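Local coordinates for protein oxidoreductase, 2OG-Fe(II) oxygenase family (Burkholderia pseudomallei, PDB 6N1F) that probably catalyses oxidation reactions as a member of the iron-dependent 2OG oxygenase family, holding one metal ion with two histidines and an aspartate, at residues 144-149 with 209-214; 167-172 with 221-226; 175-180 with 214-219. All coordinates share one frame; numbering follows the deposited sequence.

Contact 1 of 3, residues 144-149 with 209-214; sequences NRMLKD and HEVRTV. With FE (Fe (III) ion), chain E.
V214 is the most heavily covered residue here, turning CG2 to M146 and its CB and CG1 to the backbone of L147 and K148, which follow M146. M146, a selenomethionine, leaves its backbone with CG anti to the carbonyl carbon (chi1 -59°) and runs straight until it bends at chi3, which brings its end to two valines. Its CE lies 3.9 Å from V211 CG1 and 4.0 Å from V214 CG2, while SE also brushes V211 CG1. V214 CB rests 3.5 Å from L147 O, with CG1 close to the same oxygen and to K148 CA. The one hydrogen bond across the segments is backbone to backbone: D149 N donates to V214 O at 2.7 Å, nearly straight at 161°. Beside it T213 CG2 packs on D149 CA at 3.7 Å. At the exposed end K148, extended until it bends at chi4, brings NZ to D149 OD2, 3.1 Å, in a salt bridge between chain neighbours.

V211 ends the strand that carries H209, and V214 follows in the loop. That histidine binds the iron through NE2 at 2.2 Å; H155 and D157 complete the two-histidine, one-carboxylate triad, and a water lies at the metal too. The H155 ring meets that of H209 edge to face, and the V211 side chain is about 6 Å from that of H155, which places the apolar cluster in the neighbourhood of the metal site.

Strand 137-147 is hydrogen-bonded between strands 88-92 and 218-227 in the large sheet, whereas strand 208-211 is an outer strand of the four-stranded sheet, alongside 181-184. M146 spans from one sheet to the other, with I88 touching it and R219 packing on both M146 and V211.

Contact 2 of 3, residues 167-172 with 221-226; sequences SVVIQL and SLVYFY
V168 and Y224 form the tight part of this antiparallel strand pair. The tyrosine's CG sits between its backbone N and carbonyl carbon (chi1 53°), which swings the ring over its neighbour: V168 CB lies 3.7 Å from the Y224 ring centroid, 18° off the normal, a CH-pi contact displaced toward the ring's rim. V168 CG1 follows the ring outward to Y224 OH at 3.4 Å. Its other methyl, CG2, meets a different aromatic edge-on, 3.8 Å from Y226 CE2. I170 CD1 approaches the Y224 ring at its edge, and I170 and L222 pair through their CB atoms. L117 of helix 109-117 packs on I170, L222 and Y224.

The opposite face, with S167, V169, Q171, S221, V223 and F225, is looser. V169 CG1 and V223 CG2 run alongside each other, 3.9 Å apart, and both valines are partly exposed. S167 OG stands obliquely to the F225 ring, 3.9 Å from CE1, and that phenylalanine packs on the iron ligand D157.

Four backbone bonds join the strands, V168 with Y224 and I170 with L222 each pairing both ways; V168 N reaches Y224 O at 2.9 Å. With its backbone polar groups paired in this way, the ladder can bury one largely apolar face, part of it against helix 109-117, while the other, more polar and partly open, borders the metal site.

Contact 3 of 3, residues 175-180 with 214-219; sequences AFDGGE and VRANER
R215 N donates to D177 O and R219 grips G179 O; these bonds tie the loop 175-180 to the segment 214-219. The backbone bond from R215 N to D177 O is 2.9 Å long; the N-H is well aimed at 171°, but it comes from above the carbonyl plane. It accompanies a single backbone bridge of G178 with V214. Extended from CG to NE, R219 meets G179 O near its guanidinium edge, the oxygen tilted 23° out of plane. NE uses a lone pair of G179 O at 2.8 Å through a bent N-H, and NH2 adds a weak bond to the same oxygen. Both glycines have positive phi, and their bare backbone lets the two arginines come close.

Charge pairing is at the solvent side. R215 lays the face of its guanidinium over the peptide of G178, with NH2 3.5 Å from E180 OE2 in a salt bridge; the two flat groups are turned 40° against each other. A water donates to E180 OE2 at 2.7 Å beside them.

The inner contact is apolar. R219 CG sits over one face of the F176 ring, 3.8 Å from its centroid, so this arginine uses its aliphatic part for CH-pi contact and its polar end for G179. At the outer side CB of the poorly ordered D177 lies 3.7 Å from R215 CB.

Together they join the loop before strand 181-184 to the start of strand 218-227, at one end of the double-stranded beta-helix. R219, ten residues after the iron ligand H209 and two before S221, fits the family's His...Arg-X-Ser pattern, whose arginine binds 2-oxoglutarate in relatives; such a role here is only inferred.

Along the chain the first segments come in order 144-149, 167-172 and 175-180; the second segments follow as 209-214 (contact 1), 214-219 (contact 3) and 221-226 (contact 2). Contact 1 closes the loop from strand 137-147 to the end of strand 208-211, and it crosses both others. Contact 2 closes the loop from strand 166-171 to strand 218-227; contact 3 falls wholly within that loop. Contacts 1 and 3 share V214 and are joined by M146 N to R219 O, while N144 N to S221 O joins contacts 1 and 2. Contact 1 ties strand 137-147 to strand 208-211 of the four-stranded sheet, contact 3 the start of strand 218-227 to the loop entering 181-184.

Contact 1 of 3, residues 144-149 with 209-214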
ATOM      1  N   ASN A 144      -8.388  -3.070  -1.995  1.00 26.98           N
ATOM      2  CA  ASN A 144      -9.118  -3.571  -0.834  1.00 24.44           C
ATOM      3  C   ASN A 144     -10.263  -2.627  -0.530  1.00 26.03           C
ATOM      4  O   ASN A 144     -10.036  -1.447  -0.247  1.00 30.24           O
ATOM      5  CB  ASN A 144      -8.220  -3.682   0.392  1.00 24.10           C
ATOM      6  CG  ASN A 144      -7.222  -4.784   0.270  1.00 30.86           C
ATOM      7  OD1 ASN A 144      -7.393  -5.705  -0.530  1.00 34.02           O
ATOM      8  ND2 ASN A 144      -6.169  -4.715   1.068  1.00 33.41           N
ATOM      9  N   ARG A 145     -11.485  -3.146  -0.557  1.00 25.28           N
ATOM     10  CA  ARG A 145     -12.673  -2.361  -0.253  1.00 25.51           C
ATOM     11  C   ARG A 145     -13.223  -2.822   1.095  1.00 25.75           C
ATOM     12  O   ARG A 145     -13.814  -3.906   1.203  1.00 26.72           O
ATOM     13  CB  ARG A 145     -13.696  -2.499  -1.373  1.00 31.80           C
ATOM     14  CG  ARG A 145     -14.975  -1.727  -1.139  1.00 37.63           C
ATOM     15  CD  ARG A 145     -15.835  -1.776  -2.383  1.00 43.85           C
ATOM     16  NE  ARG A 145     -17.245  -1.610  -2.063  1.00 37.34           N
ATOM     17  CZ  ARG A 145     -18.098  -2.616  -1.926  1.00 48.54           C
ATOM     18  NH1 ARG A 145     -17.687  -3.871  -2.085  1.00 59.18           N
ATOM     19  NH2 ARG A 145     -19.366  -2.368  -1.629  1.00 51.98           N
HETATM   20  N   MSE A 146     -13.026  -1.999   2.119  1.00 25.05           N
HETATM   21  CA  MSE A 146     -13.331  -2.394   3.486  1.00 25.30           C
HETATM   22  C   MSE A 146     -14.616  -1.736   3.944  1.00 25.91           C
HETATM   23  O   MSE A 146     -14.737  -0.504   3.917  1.00 25.60           O
HETATM   24  CB  MSE A 146     -12.174  -2.024   4.431  1.00 24.45           C
HETATM   25  CG  MSE A 146     -10.834  -2.667   4.082  1.00 24.24           C
HETATM   26 SE   MSE A 146      -9.452  -2.104   5.344  1.00 34.13          SE
HETATM   27  CE  MSE A 146     -10.173  -2.836   6.999  1.00 24.33           C
ATOM     28  N   LEU A 147     -15.574  -2.559   4.349  1.00 26.96           N
ATOM     29  CA  LEU A 147     -16.882  -2.070   4.734  1.00 27.86           C
ATOM     30  C   LEU A 147     -16.906  -1.747   6.226  1.00 39.21           C
ATOM     31  O   LEU A 147     -15.965  -2.048   6.965  1.00 27.29           O
ATOM     32  CB  LEU A 147     -17.944  -3.107   4.382  1.00 29.24           C
ATOM     33  CG  LEU A 147     -17.886  -3.573   2.935  1.00 29.57           C
ATOM     34  CD1 LEU A 147     -18.943  -4.628   2.692  1.00 31.20           C
ATOM     35  CD2 LEU A 147     -18.072  -2.405   2.002  1.00 29.43           C
ATOM     36  N   LYS A 148     -18.006  -1.124   6.667  1.00 28.72           N
ATOM     37  CA  LYS A 148     -18.147  -0.744   8.066  1.00 35.75           C
ATOM     38  C   LYS A 148     -17.961  -1.953   8.967  1.00 36.99           C
ATOM     39  O   LYS A 148     -18.522  -3.020   8.706  1.00 30.16           O
ATOM     40  CB  LYS A 148     -19.518  -0.126   8.313  1.00 32.75           C
ATOM     41  CG  LYS A 148     -19.686   0.485   9.684  1.00 34.41           C
ATOM     42  CD  LYS A 148     -21.027   1.205   9.786  1.00 45.24           C
ATOM     43  CE  LYS A 148     -21.357   1.571  11.229  1.00 50.96           C
ATOM     44  NZ  LYS A 148     -21.061   0.448  12.154  1.00 50.99           N
ATOM     45  N   ASP A 149     -17.150  -1.781  10.013  1.00 29.04           N
ATOM     46  CA  ASP A 149     -16.847  -2.754  11.064  1.00 29.55           C
ATOM     47  C   ASP A 149     -15.826  -3.788  10.605  1.00 36.15           C
ATOM     48  O   ASP A 149     -15.493  -4.689  11.376  1.00 39.75           O
ATOM     49  CB  ASP A 149     -18.097  -3.476  11.589  1.00 35.98           C
ATOM     50  CG  ASP A 149     -19.096  -2.523  12.189  1.00 46.06           C
ATOM     51  OD1 ASP A 149     -18.704  -1.732  13.077  1.00 49.76           O
ATOM     52  OD2 ASP A 149     -20.266  -2.547  11.761  1.00 49.44           O
ATOM     53  N   HIS A 209       1.804  -4.505  11.415  1.00 30.29           N
ATOM     54  CA  HIS A 209       0.880  -3.395  11.200  1.00 25.95           C
ATOM     55  C   HIS A 209      -0.544  -3.915  11.038  1.00 29.61           C
ATOM     56  O   HIS A 209      -0.779  -5.115  10.878  1.00 27.89           O
ATOM     57  CB  HIS A 209       1.269  -2.555   9.983  1.00 25.26           C
ATOM     58  CG  HIS A 209       1.293  -3.324   8.706  1.00 48.69           C
ATOM     59  ND1 HIS A 209       2.466  -3.638   8.053  1.00 54.89           N
ATOM     60  CD2 HIS A 209       0.291  -3.846   7.960  1.00 51.78           C
ATOM     61  CE1 HIS A 209       2.184  -4.316   6.956  1.00 57.10           C
ATOM     62  NE2 HIS A 209       0.872  -4.456   6.875  1.00 60.86           N
ATOM     63  N   GLU A 210      -1.495  -2.981  11.052  1.00 23.98           N
ATOM     64  CA  GLU A 210      -2.907  -3.325  11.095  1.00 24.13           C
ATOM     65  C   GLU A 210      -3.718  -2.129  10.640  1.00 28.39           C
ATOM     66  O   GLU A 210      -3.266  -0.981  10.697  1.00 20.34           O
ATOM     67  CB  GLU A 210      -3.341  -3.706  12.514  1.00 25.47           C
ATOM     68  CG  GLU A 210      -3.424  -2.485  13.405  1.00 25.97           C
ATOM     69  CD  GLU A 210      -3.984  -2.765  14.799  1.00 39.55           C
ATOM     70  OE1 GLU A 210      -4.849  -3.654  14.936  1.00 43.46           O
ATOM     71  OE2 GLU A 210      -3.558  -2.079  15.753  1.00 33.07           O
ATOM     72  N   VAL A 211      -4.948  -2.405  10.235  1.00 23.65           N
ATOM     73  CA  VAL A 211      -5.926  -1.364   9.968  1.00 21.66           C
ATOM     74  C   VAL A 211      -7.019  -1.493  11.020  1.00 26.80           C
ATOM     75  O   VAL A 211      -7.581  -2.579  11.202  1.00 27.02           O
ATOM     76  CB  VAL A 211      -6.486  -1.477   8.541  1.00 20.47           C
ATOM     77  CG1 VAL A 211      -7.463  -0.342   8.267  1.00 18.95           C
ATOM     78  CG2 VAL A 211      -5.340  -1.480   7.505  1.00 21.07           C
ATOM     79  N   ARG A 212      -7.293  -0.405  11.737  1.00 31.26           N
ATOM     80  CA  ARG A 212      -8.291  -0.465  12.792  1.00 26.49           C
ATOM     81  C   ARG A 212      -9.695  -0.347  12.209  1.00 28.49           C
ATOM     82  O   ARG A 212      -9.893  -0.007  11.034  1.00 21.75           O
ATOM     83  CB  ARG A 212      -8.045   0.614  13.849  1.00 24.59           C
ATOM     84  CG  ARG A 212      -6.726   0.412  14.560  1.00 34.12           C
ATOM     85  CD  ARG A 212      -6.523   1.363  15.711  1.00 37.47           C
ATOM     86  NE  ARG A 212      -5.394   0.935  16.533  1.00 38.60           N
ATOM     87  CZ  ARG A 212      -4.783   1.700  17.433  1.00 39.17           C
ATOM     88  NH1 ARG A 212      -5.170   2.959  17.619  1.00 38.63           N
ATOM     89  NH2 ARG A 212      -3.770   1.211  18.131  1.00 30.56           N
ATOM     90  N   THR A 213     -10.673  -0.647  13.062  1.00 24.35           N
ATOM     91  CA  THR A 213     -12.054  -0.825  12.645  1.00 24.83           C
ATOM     92  C   THR A 213     -12.533   0.337  11.793  1.00 27.76           C
ATOM     93  O   THR A 213     -12.323   1.503  12.138  1.00 27.49           O
ATOM     94  CB  THR A 213     -12.947  -0.964  13.885  1.00 26.99           C
ATOM     95  OG1 THR A 213     -12.370  -1.933  14.754  1.00 40.49           O
ATOM     96  CG2 THR A 213     -14.336  -1.420  13.495  1.00 27.80           C
ATOM     97  N   VAL A 214     -13.180   0.006  10.678  1.00 31.83           N
ATOM     98  CA  VAL A 214     -13.825   1.007   9.840  1.00 27.26           C
ATOM     99  C   VAL A 214     -15.137   1.388  10.502  1.00 25.59           C
ATOM    100  O   VAL A 214     -15.971   0.525  10.781  1.00 29.40           O
ATOM    101  CB  VAL A 214     -14.053   0.486   8.416  1.00 24.69           C
ATOM    102  CG1 VAL A 214     -14.804   1.519   7.610  1.00 23.56           C
ATOM    103  CG2 VAL A 214     -12.711   0.179   7.746  1.00 25.34           C
TER
HETATM  104 FE    FE E 300      -0.079  -5.522   5.254  0.90 52.11          FE
HETATM  105  O   HOH W   1      -2.283  -4.301   5.317  1.00 44.42           O

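Contact 2 of 3, residues 167-172 with 221-226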
ATOM      1  N   SER A 167       5.857  -1.537   1.180  1.00 28.63           N
ATOM      2  CA  SER A 167       4.464  -1.569   0.813  1.00 25.69           C
ATOM      3  C   SER A 167       4.043  -0.143   0.492  1.00 23.76           C
ATOM      4  O   SER A 167       4.514   0.803   1.127  1.00 26.10           O
ATOM      5  CB  SER A 167       3.631  -2.151   1.972  1.00 27.17           C
ATOM      6  OG  SER A 167       2.255  -2.042   1.701  1.00 38.16           O
ATOM      7  N   VAL A 168       3.180   0.016  -0.510  1.00 23.20           N
ATOM      8  CA  VAL A 168       2.641   1.311  -0.902  1.00 28.03           C
ATOM      9  C   VAL A 168       1.126   1.203  -0.899  1.00 27.01           C
ATOM     10  O   VAL A 168       0.568   0.218  -1.392  1.00 26.43           O
ATOM     11  CB  VAL A 168       3.142   1.773  -2.290  1.00 20.05           C
ATOM     12  CG1 VAL A 168       2.570   3.116  -2.612  1.00 19.53           C
ATOM     13  CG2 VAL A 168       4.652   1.842  -2.298  1.00 23.09           C
ATOM     14  N   VAL A 169       0.461   2.211  -0.337  1.00 29.38           N
ATOM     15  CA  VAL A 169      -0.988   2.210  -0.189  1.00 23.05           C
ATOM     16  C   VAL A 169      -1.521   3.557  -0.610  1.00 21.08           C
ATOM     17  O   VAL A 169      -1.171   4.578  -0.008  1.00 24.03           O
ATOM     18  CB  VAL A 169      -1.421   1.907   1.251  1.00 25.63           C
ATOM     19  CG1 VAL A 169      -2.921   1.782   1.295  1.00 25.88           C
ATOM     20  CG2 VAL A 169      -0.761   0.652   1.714  1.00 23.46           C
ATOM     21  N   ILE A 170      -2.390   3.559  -1.612  1.00 17.28           N
ATOM     22  CA  ILE A 170      -3.022   4.763  -2.130  1.00 20.89           C
ATOM     23  C   ILE A 170      -4.452   4.775  -1.635  1.00 26.30           C
ATOM     24  O   ILE A 170      -5.185   3.802  -1.844  1.00 27.09           O
ATOM     25  CB  ILE A 170      -2.999   4.791  -3.659  1.00 23.37           C
ATOM     26  CG1 ILE A 170      -1.586   4.533  -4.163  1.00 23.52           C
ATOM     27  CG2 ILE A 170      -3.551   6.116  -4.189  1.00 21.30           C
ATOM     28  CD1 ILE A 170      -1.514   4.541  -5.668  1.00 25.11           C
ATOM     29  N   GLN A 171      -4.867   5.868  -0.998  1.00 27.69           N
ATOM     30  CA  GLN A 171      -6.206   5.929  -0.419  1.00 28.78           C
ATOM     31  C   GLN A 171      -7.164   6.465  -1.464  1.00 21.44           C
ATOM     32  O   GLN A 171      -7.042   7.614  -1.904  1.00 22.28           O
ATOM     33  CB  GLN A 171      -6.259   6.792   0.842  1.00 31.46           C
ATOM     34  CG  GLN A 171      -7.624   6.771   1.558  1.00 33.40           C
ATOM     35  CD  GLN A 171      -8.049   5.370   2.000  1.00 36.15           C
ATOM     36  OE1 GLN A 171      -9.237   5.031   1.984  1.00 38.88           O
ATOM     37  NE2 GLN A 171      -7.080   4.555   2.387  1.00 20.85           N
ATOM     38  N   LEU A 172      -8.109   5.628  -1.858  1.00 23.04           N
ATOM     39  CA  LEU A 172      -9.135   5.995  -2.804  1.00 23.61           C
ATOM     40  C   LEU A 172     -10.469   6.214  -2.134  1.00 25.78           C
ATOM     41  O   LEU A 172     -11.460   6.504  -2.821  1.00 35.34           O
ATOM     42  CB  LEU A 172      -9.266   4.912  -3.879  1.00 35.18           C
ATOM     43  CG  LEU A 172      -8.030   4.708  -4.758  1.00 39.43           C
ATOM     44  CD1 LEU A 172      -8.241   3.553  -5.732  1.00 38.06           C
ATOM     45  CD2 LEU A 172      -7.674   5.995  -5.503  1.00 41.58           C
ATOM     46  N   SER A 221      -8.638   1.207  -0.848  1.00 20.79           N
ATOM     47  CA  SER A 221      -7.226   1.526  -0.971  1.00 29.05           C
ATOM     48  C   SER A 221      -6.568   0.618  -1.996  1.00 22.31           C
ATOM     49  O   SER A 221      -6.894  -0.568  -2.084  1.00 22.83           O
ATOM     50  CB  SER A 221      -6.518   1.400   0.388  1.00 33.83           C
ATOM     51  OG  SER A 221      -6.616   0.086   0.911  1.00 37.63           O
ATOM     52  N   LEU A 222      -5.646   1.183  -2.773  1.00 22.95           N
ATOM     53  CA  LEU A 222      -4.790   0.410  -3.670  1.00 20.82           C
ATOM     54  C   LEU A 222      -3.504   0.055  -2.928  1.00 25.37           C
ATOM     55  O   LEU A 222      -2.765   0.949  -2.496  1.00 24.15           O
ATOM     56  CB  LEU A 222      -4.479   1.210  -4.940  1.00 22.11           C
ATOM     57  CG  LEU A 222      -3.954   0.453  -6.152  1.00 29.43           C
ATOM     58  CD1 LEU A 222      -3.962   1.389  -7.340  1.00 38.41           C
ATOM     59  CD2 LEU A 222      -2.569  -0.077  -5.946  1.00 31.41           C
ATOM     60  N   VAL A 223      -3.211  -1.239  -2.826  1.00 21.71           N
ATOM     61  CA  VAL A 223      -2.089  -1.735  -2.042  1.00 20.54           C
ATOM     62  C   VAL A 223      -1.148  -2.484  -2.979  1.00 20.78           C
ATOM     63  O   VAL A 223      -1.595  -3.318  -3.771  1.00 27.44           O
ATOM     64  CB  VAL A 223      -2.571  -2.648  -0.897  1.00 21.89           C
ATOM     65  CG1 VAL A 223      -1.394  -3.252  -0.173  1.00 24.85           C
ATOM     66  CG2 VAL A 223      -3.442  -1.872   0.069  1.00 31.12           C
ATOM     67  N   TYR A 224       0.146  -2.194  -2.899  1.00 22.87           N
ATOM     68  CA  TYR A 224       1.093  -2.994  -3.669  1.00 23.31           C
ATOM     69  C   TYR A 224       2.410  -3.127  -2.925  1.00 30.89           C
ATOM     70  O   TYR A 224       2.705  -2.376  -1.993  1.00 28.00           O
ATOM     71  CB  TYR A 224       1.330  -2.452  -5.090  1.00 24.44           C
ATOM     72  CG  TYR A 224       1.729  -0.993  -5.286  1.00 27.57           C
ATOM     73  CD1 TYR A 224       3.001  -0.655  -5.744  1.00 23.99           C
ATOM     74  CD2 TYR A 224       0.811   0.035  -5.101  1.00 25.77           C
ATOM     75  CE1 TYR A 224       3.362   0.678  -5.973  1.00 25.01           C
ATOM     76  CE2 TYR A 224       1.163   1.372  -5.322  1.00 24.94           C
ATOM     77  CZ  TYR A 224       2.430   1.685  -5.754  1.00 23.37           C
ATOM     78  OH  TYR A 224       2.752   3.006  -5.957  1.00 31.36           O
ATOM     79  N   PHE A 225       3.213  -4.091  -3.379  1.00 25.52           N
ATOM     80  CA  PHE A 225       4.384  -4.553  -2.652  1.00 29.03           C
ATOM     81  C   PHE A 225       5.601  -4.564  -3.564  1.00 25.27           C
ATOM     82  O   PHE A 225       5.529  -5.012  -4.711  1.00 34.76           O
ATOM     83  CB  PHE A 225       4.122  -5.947  -2.069  1.00 24.36           C
ATOM     84  CG  PHE A 225       2.945  -5.985  -1.120  1.00 34.53           C
ATOM     85  CD1 PHE A 225       3.131  -5.823   0.240  1.00 28.74           C
ATOM     86  CD2 PHE A 225       1.657  -6.150  -1.600  1.00 35.38           C
ATOM     87  CE1 PHE A 225       2.060  -5.844   1.107  1.00 33.84           C
ATOM     88  CE2 PHE A 225       0.583  -6.171  -0.743  1.00 34.65           C
ATOM     89  CZ  PHE A 225       0.783  -6.021   0.614  1.00 38.25           C
ATOM     90  N   TYR A 226       6.716  -4.065  -3.041  1.00 32.35           N
ATOM     91  CA  TYR A 226       7.962  -3.911  -3.777  1.00 29.75           C
ATOM     92  C   TYR A 226       9.006  -4.887  -3.245  1.00 33.85           C
ATOM     93  O   TYR A 226       9.173  -5.034  -2.029  1.00 35.41           O
ATOM     94  CB  TYR A 226       8.506  -2.482  -3.641  1.00 28.04           C
ATOM     95  CG  TYR A 226       8.018  -1.449  -4.629  1.00 26.12           C
ATOM     96  CD1 TYR A 226       8.390  -1.505  -5.964  1.00 28.03           C
ATOM     97  CD2 TYR A 226       7.230  -0.382  -4.218  1.00 29.02           C
ATOM     98  CE1 TYR A 226       7.981  -0.542  -6.873  1.00 36.38           C
ATOM     99  CE2 TYR A 226       6.807   0.590  -5.130  1.00 35.55           C
ATOM    100  CZ  TYR A 226       7.187   0.499  -6.451  1.00 34.84           C
ATOM    101  OH  TYR A 226       6.781   1.439  -7.368  1.00 42.80           O
TER

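Contact 3 of 3, residues 175-180 with 214-219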
ATOM      1  N   ALA A 175     -14.592   9.197   1.832  1.00 65.50           N
ATOM      2  CA  ALA A 175     -14.908   9.670   3.175  1.00 53.92           C
ATOM      3  C   ALA A 175     -15.271   8.484   4.044  1.00 53.51           C
ATOM      4  O   ALA A 175     -16.167   7.712   3.688  1.00 60.48           O
ATOM      5  CB  ALA A 175     -16.063  10.676   3.153  1.00 53.66           C
ATOM      6  N   PHE A 176     -14.595   8.353   5.181  1.00 50.95           N
ATOM      7  CA  PHE A 176     -14.902   7.297   6.139  1.00 52.51           C
ATOM      8  C   PHE A 176     -14.377   7.708   7.509  1.00 59.09           C
ATOM      9  O   PHE A 176     -13.575   8.638   7.637  1.00 51.54           O
ATOM     10  CB  PHE A 176     -14.304   5.951   5.705  1.00 44.04           C
ATOM     11  CG  PHE A 176     -12.811   5.980   5.536  1.00 39.52           C
ATOM     12  CD1 PHE A 176     -11.972   5.589   6.575  1.00 40.91           C
ATOM     13  CD2 PHE A 176     -12.247   6.418   4.348  1.00 35.25           C
ATOM     14  CE1 PHE A 176     -10.593   5.623   6.431  1.00 43.09           C
ATOM     15  CE2 PHE A 176     -10.871   6.458   4.193  1.00 38.38           C
ATOM     16  CZ  PHE A 176     -10.041   6.059   5.235  1.00 42.16           C
ATOM     17  N   ASP A 177     -14.854   7.001   8.533  1.00 66.95           N
ATOM     18  CA  ASP A 177     -14.381   7.139   9.903  1.00 65.39           C
ATOM     19  C   ASP A 177     -13.575   5.907  10.295  1.00 54.05           C
ATOM     20  O   ASP A 177     -13.700   4.839   9.689  1.00 48.01           O
ATOM     21  CB  ASP A 177     -15.550   7.332  10.874  1.00 78.28           C
ATOM     22  CG  ASP A 177     -16.321   8.604  10.608  1.00 84.72           C
ATOM     23  OD1 ASP A 177     -15.833   9.429   9.808  1.00 85.52           O
ATOM     24  OD2 ASP A 177     -17.413   8.778  11.184  1.00 91.47           O
ATOM     25  N   GLY A 178     -12.746   6.067  11.324  1.00 46.50           N
ATOM     26  CA  GLY A 178     -11.886   4.974  11.743  1.00 41.08           C
ATOM     27  C   GLY A 178     -10.925   4.567  10.643  1.00 37.28           C
ATOM     28  O   GLY A 178     -10.466   5.386   9.839  1.00 33.42           O
ATOM     29  N   GLY A 179     -10.611   3.272  10.601  1.00 37.59           N
ATOM     30  CA  GLY A 179      -9.771   2.753   9.530  1.00 29.85           C
ATOM     31  C   GLY A 179      -8.334   3.232   9.544  1.00 27.63           C
ATOM     32  O   GLY A 179      -7.703   3.327   8.478  1.00 27.22           O
ATOM     33  N   GLU A 180      -7.786   3.532  10.718  1.00 28.45           N
ATOM     34  CA  GLU A 180      -6.403   3.976  10.773  1.00 26.86           C
ATOM     35  C   GLU A 180      -5.441   2.841  10.434  1.00 26.09           C
ATOM     36  O   GLU A 180      -5.638   1.681  10.806  1.00 24.99           O
ATOM     37  CB  GLU A 180      -6.066   4.554  12.140  1.00 28.76           C
ATOM     38  CG  GLU A 180      -6.866   5.797  12.519  1.00 31.51           C
ATOM     39  CD  GLU A 180      -8.165   5.447  13.203  1.00 43.39           C
ATOM     40  OE1 GLU A 180      -8.493   4.238  13.233  1.00 42.02           O
ATOM     41  OE2 GLU A 180      -8.851   6.368  13.716  1.00 44.57           O
ATOM     42  N   VAL A 214     -13.180   0.006  10.678  1.00 31.83           N
ATOM     43  CA  VAL A 214     -13.825   1.007   9.840  1.00 27.26           C
ATOM     44  C   VAL A 214     -15.137   1.388  10.502  1.00 25.59           C
ATOM     45  O   VAL A 214     -15.971   0.525  10.781  1.00 29.40           O
ATOM     46  CB  VAL A 214     -14.053   0.486   8.416  1.00 24.69           C
ATOM     47  CG1 VAL A 214     -14.804   1.519   7.610  1.00 23.56           C
ATOM     48  CG2 VAL A 214     -12.711   0.179   7.746  1.00 25.34           C
ATOM     49  N   ARG A 215     -15.324   2.680  10.753  1.00 26.31           N
ATOM     50  CA  ARG A 215     -16.435   3.130  11.571  1.00 40.93           C
ATOM     51  C   ARG A 215     -17.563   3.755  10.765  1.00 52.39           C
ATOM     52  O   ARG A 215     -18.656   3.940  11.312  1.00 66.18           O
ATOM     53  CB  ARG A 215     -15.943   4.114  12.646  1.00 42.40           C
ATOM     54  CG  ARG A 215     -15.160   3.428  13.771  1.00 37.69           C
ATOM     55  CD  ARG A 215     -15.000   4.283  15.017  1.00 44.51           C
ATOM     56  NE  ARG A 215     -13.647   4.808  15.148  1.00 51.17           N
ATOM     57  CZ  ARG A 215     -13.318   6.090  15.009  1.00 66.47           C
ATOM     58  NH1 ARG A 215     -14.257   6.996  14.749  1.00 70.95           N
ATOM     59  NH2 ARG A 215     -12.048   6.472  15.136  1.00 68.73           N
ATOM     60  N   ALA A 216     -17.348   4.060   9.489  1.00 49.59           N
ATOM     61  CA  ALA A 216     -18.452   4.555   8.681  1.00 58.84           C
ATOM     62  C   ALA A 216     -18.157   4.310   7.209  1.00 53.12           C
ATOM     63  O   ALA A 216     -17.003   4.156   6.804  1.00 47.86           O
ATOM     64  CB  ALA A 216     -18.725   6.042   8.945  1.00 59.67           C
ATOM     65  N   ASN A 217     -19.239   4.295   6.423  1.00 44.21           N
ATOM     66  CA  ASN A 217     -19.277   3.981   4.999  1.00 43.55           C
ATOM     67  C   ASN A 217     -18.316   2.862   4.611  1.00 43.86           C
ATOM     68  O   ASN A 217     -18.558   1.693   4.929  1.00 45.93           O
ATOM     69  CB  ASN A 217     -18.999   5.234   4.164  1.00 40.96           C
ATOM     70  CG  ASN A 217     -19.487   5.093   2.725  1.00 47.31           C
ATOM     71  OD1 ASN A 217     -20.352   4.266   2.424  1.00 44.54           O
ATOM     72  ND2 ASN A 217     -18.930   5.901   1.829  1.00 56.73           N
ATOM     73  N   GLU A 218     -17.234   3.205   3.916  1.00 33.34           N
ATOM     74  CA  GLU A 218     -16.325   2.199   3.386  1.00 33.58           C
ATOM     75  C   GLU A 218     -14.972   2.844   3.133  1.00 28.88           C
ATOM     76  O   GLU A 218     -14.866   4.059   2.969  1.00 24.22           O
ATOM     77  CB  GLU A 218     -16.871   1.571   2.098  1.00 42.71           C
ATOM     78  CG  GLU A 218     -16.838   2.494   0.900  1.00 49.22           C
ATOM     79  CD  GLU A 218     -17.321   1.820  -0.377  1.00 63.57           C
ATOM     80  OE1 GLU A 218     -18.300   1.046  -0.319  1.00 67.34           O
ATOM     81  OE2 GLU A 218     -16.718   2.063  -1.443  1.00 67.28           O
ATOM     82  N   ARG A 219     -13.937   2.010   3.110  1.00 24.71           N
ATOM     83  CA  ARG A 219     -12.563   2.468   2.968  1.00 25.71           C
ATOM     84  C   ARG A 219     -11.938   1.657   1.845  1.00 25.70           C
ATOM     85  O   ARG A 219     -11.922   0.420   1.902  1.00 25.23           O
ATOM     86  CB  ARG A 219     -11.799   2.304   4.291  1.00 29.38           C
ATOM     87  CG  ARG A 219     -10.284   2.584   4.284  1.00 26.54           C
ATOM     88  CD  ARG A 219      -9.684   1.810   5.459  1.00 23.25           C
ATOM     89  NE  ARG A 219      -8.425   2.330   5.982  1.00 26.09           N
ATOM     90  CZ  ARG A 219      -7.221   1.880   5.630  1.00 27.27           C
ATOM     91  NH1 ARG A 219      -7.095   0.902   4.729  1.00 23.51           N
ATOM     92  NH2 ARG A 219      -6.143   2.392   6.196  1.00 26.53           N
TER
HETATM   93  O   HOH W   2     -11.044   2.520  14.665  1.00 30.07           O
HETATM   94  O   HOH W   3      -9.771   6.158  16.237  1.00 40.02           O